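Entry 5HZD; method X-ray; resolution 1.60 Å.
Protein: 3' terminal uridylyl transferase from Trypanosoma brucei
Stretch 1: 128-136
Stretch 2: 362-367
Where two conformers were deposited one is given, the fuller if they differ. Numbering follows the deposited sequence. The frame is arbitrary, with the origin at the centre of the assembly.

Stretch 1 (128-136) VVDVDAMER
Stretch 2 (362-367) PESLVN

How is the backbone laid out? Val128 and Val129 are extended, with phi/psi of -111/115 and -142/135. Asp130 then caps a short helix, 131-135: with chi1 at 174° (t) and chi2 at -17°, its OD1 accepts from Ala133 N at 3.0 Å. The helical bonds Met134 N to Asp130 O and Glu135 N to Val131 O are each 2.9 Å. Residues 362-367 form neither regular helix nor strand; Ser364 is extended (-70/142), Leu365 lies at -103/10 and Val366 at -55/-41. Val131 CA sits 6.3 Å from Leu365 CA, and Glu135 CA 7.3 Å from Ser364 CA.

What surrounds Leu365? Its CA-to-CB bond points sideways, and chi1 of -65° (m) with chi2 of 171° (t) brings CD1 4.2 Å from Val129 CG1 and 4.0 Å from Met134 SD. Val131, chi1 172° (t), places CG2 3.9 Å from Leu365 CB, while its CG1 lies 4.1 Å from Val366 CG2. Val129 is also t.

Why does Met134 reach Glu363? Its three chi angles, 169°, 170° and 167°, are all t, so the chain is stretched to nearly full length and CE arrives 3.3 Å from Glu363 O. Two conformers were deposited for this residue. Glu363 is itself extended, chi1 177° and chi2 179°, both t.

How does Glu135 bind the polar edge? Chi1 of -67° and chi2 of -69°, both m, with chi3 of -57°, fold its side chain so that OE2 accepts from Ser364 OG at 2.8 Å. Ser364, chi1 178° (t), also uses OG to accept from Val366 N at 3.2 Å. A water donates to Glu135 OE2 at 2.8 Å and accepts from Leu365 N at 2.8 Å, bridging a 4.2 Å gap between OE2 and that nitrogen. The fold also leaves Glu135 CG 3.7 Å from Val366 CG2.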

# COMPACT_ATOMS: atom_id res chain seq x y z
N VAL A 128 8.51 3.58 11.16
CA VAL A 128 9.65 3.63 12.09
C VAL A 128 9.08 3.64 13.51
O VAL A 128 8.41 4.59 13.89
CB VAL A 128 10.44 4.95 11.84
CG1 VAL A 128 11.58 5.12 12.88
CG2 VAL A 128 11.00 4.95 10.40
N VAL A 129 9.34 2.59 14.28
CA VAL A 129 8.69 2.39 15.57
C VAL A 129 9.68 1.83 16.58
O VAL A 129 10.44 0.88 16.27
CB VAL A 129 7.52 1.36 15.45
CG1 VAL A 129 6.83 1.17 16.82
CG2 VAL A 129 6.51 1.82 14.39
N ASP A 130 9.65 2.41 17.78
CA ASP A 130 10.31 1.88 18.97
C ASP A 130 9.24 1.08 19.70
O ASP A 130 8.33 1.66 20.31
CB ASP A 130 10.80 3.06 19.82
CG ASP A 130 11.39 2.66 21.19
OD1 ASP A 130 11.16 1.53 21.68
OD2 ASP A 130 12.04 3.53 21.83
N VAL A 131 9.38 -0.23 19.63
CA VAL A 131 8.36 -1.15 20.14
C VAL A 131 8.20 -1.05 21.66
O VAL A 131 7.06 -1.00 22.15
CB VAL A 131 8.64 -2.57 19.69
CG1 VAL A 131 7.69 -3.58 20.39
CG2 VAL A 131 8.48 -2.65 18.18
N ASP A 132 9.31 -0.98 22.40
CA ASP A 132 9.25 -0.76 23.85
C ASP A 132 8.43 0.49 24.16
O ASP A 132 7.56 0.47 25.03
CB ASP A 132 10.66 -0.56 24.43
CG ASP A 132 11.43 -1.85 24.56
OD1 ASP A 132 10.83 -2.92 24.33
OD2 ASP A 132 12.64 -1.79 24.91
N ALA A 133 8.72 1.58 23.44
CA ALA A 133 8.02 2.84 23.71
C ALA A 133 6.55 2.73 23.37
O ALA A 133 5.70 3.22 24.13
CB ALA A 133 8.65 3.99 22.93
N MET A 134 6.23 2.07 22.26
CA MET A 134 4.85 1.87 21.87
C MET A 134 4.10 1.13 22.97
O MET A 134 2.97 1.48 23.32
CB MET A 134 4.77 1.07 20.57
CG MET A 134 3.37 0.60 20.22
SD MET A 134 3.39 -0.06 18.56
CE MET A 134 1.81 -0.92 18.46
N GLU A 135 4.75 0.12 23.55
CA GLU A 135 4.12 -0.65 24.63
C GLU A 135 3.85 0.19 25.88
O GLU A 135 2.86 -0.06 26.59
CB GLU A 135 4.94 -1.90 24.94
CG GLU A 135 4.92 -2.92 23.77
CD GLU A 135 3.56 -3.55 23.57
OE1 GLU A 135 3.05 -4.15 24.54
OE2 GLU A 135 2.99 -3.45 22.46
N ARG A 136 4.70 1.19 26.15
CA ARG A 136 4.48 2.07 27.29
C ARG A 136 3.48 3.17 26.98
O ARG A 136 3.17 3.98 27.85
CB ARG A 136 5.78 2.75 27.75
CG ARG A 136 6.95 1.83 27.98
CD ARG A 136 8.11 2.59 28.60
NE ARG A 136 8.54 3.77 27.83
CZ ARG A 136 9.53 3.75 26.95
NH1 ARG A 136 10.17 2.62 26.69
NH2 ARG A 136 9.87 4.86 26.31
N PRO A 362 -2.35 -9.29 16.13
CA PRO A 362 -2.09 -8.47 17.33
C PRO A 362 -1.77 -7.03 16.98
O PRO A 362 -1.16 -6.74 15.93
CB PRO A 362 -0.86 -9.13 17.96
CG PRO A 362 -0.59 -10.37 17.18
CD PRO A 362 -1.33 -10.32 15.89
N GLU A 363 -2.21 -6.12 17.85
CA GLU A 363 -1.84 -4.73 17.75
C GLU A 363 -0.37 -4.58 18.18
O GLU A 363 0.40 -3.79 17.60
CB GLU A 363 -2.73 -3.87 18.68
CG GLU A 363 -2.32 -2.39 18.65
CD GLU A 363 -3.17 -1.50 19.53
OE1 GLU A 363 -4.24 -1.95 19.99
OE2 GLU A 363 -2.76 -0.34 19.77
N SER A 364 0.02 -5.37 19.18
CA SER A 364 1.37 -5.30 19.72
C SER A 364 2.38 -5.85 18.72
O SER A 364 2.12 -6.85 18.04
CB SER A 364 1.49 -6.09 21.01
OG SER A 364 2.82 -6.04 21.50
N LEU A 365 3.54 -5.21 18.66
CA LEU A 365 4.60 -5.62 17.74
C LEU A 365 5.69 -6.37 18.48
O LEU A 365 6.77 -6.64 17.93
CB LEU A 365 5.19 -4.40 17.04
CG LEU A 365 4.23 -3.64 16.12
CD1 LEU A 365 4.89 -2.33 15.68
CD2 LEU A 365 3.92 -4.53 14.92
N VAL A 366 5.44 -6.70 19.74
CA VAL A 366 6.43 -7.43 20.54
C VAL A 366 6.90 -8.75 19.89
O VAL A 366 8.10 -9.07 19.87
CB VAL A 366 5.92 -7.69 21.96
CG1 VAL A 366 6.81 -8.68 22.68
CG2 VAL A 366 5.84 -6.37 22.73
N ASN A 367 5.98 -9.50 19.31
CA ASN A 367 6.41 -10.79 18.73
C ASN A 367 6.68 -10.74 17.23
O ASN A 367 6.72 -11.77 16.55
CB ASN A 367 5.40 -11.88 19.04
CG ASN A 367 5.25 -12.11 20.54
OD1 ASN A 367 6.23 -12.10 21.29
ND2 ASN A 367 4.01 -12.30 20.99
O HOH W 1 4.11 -2.82 19.98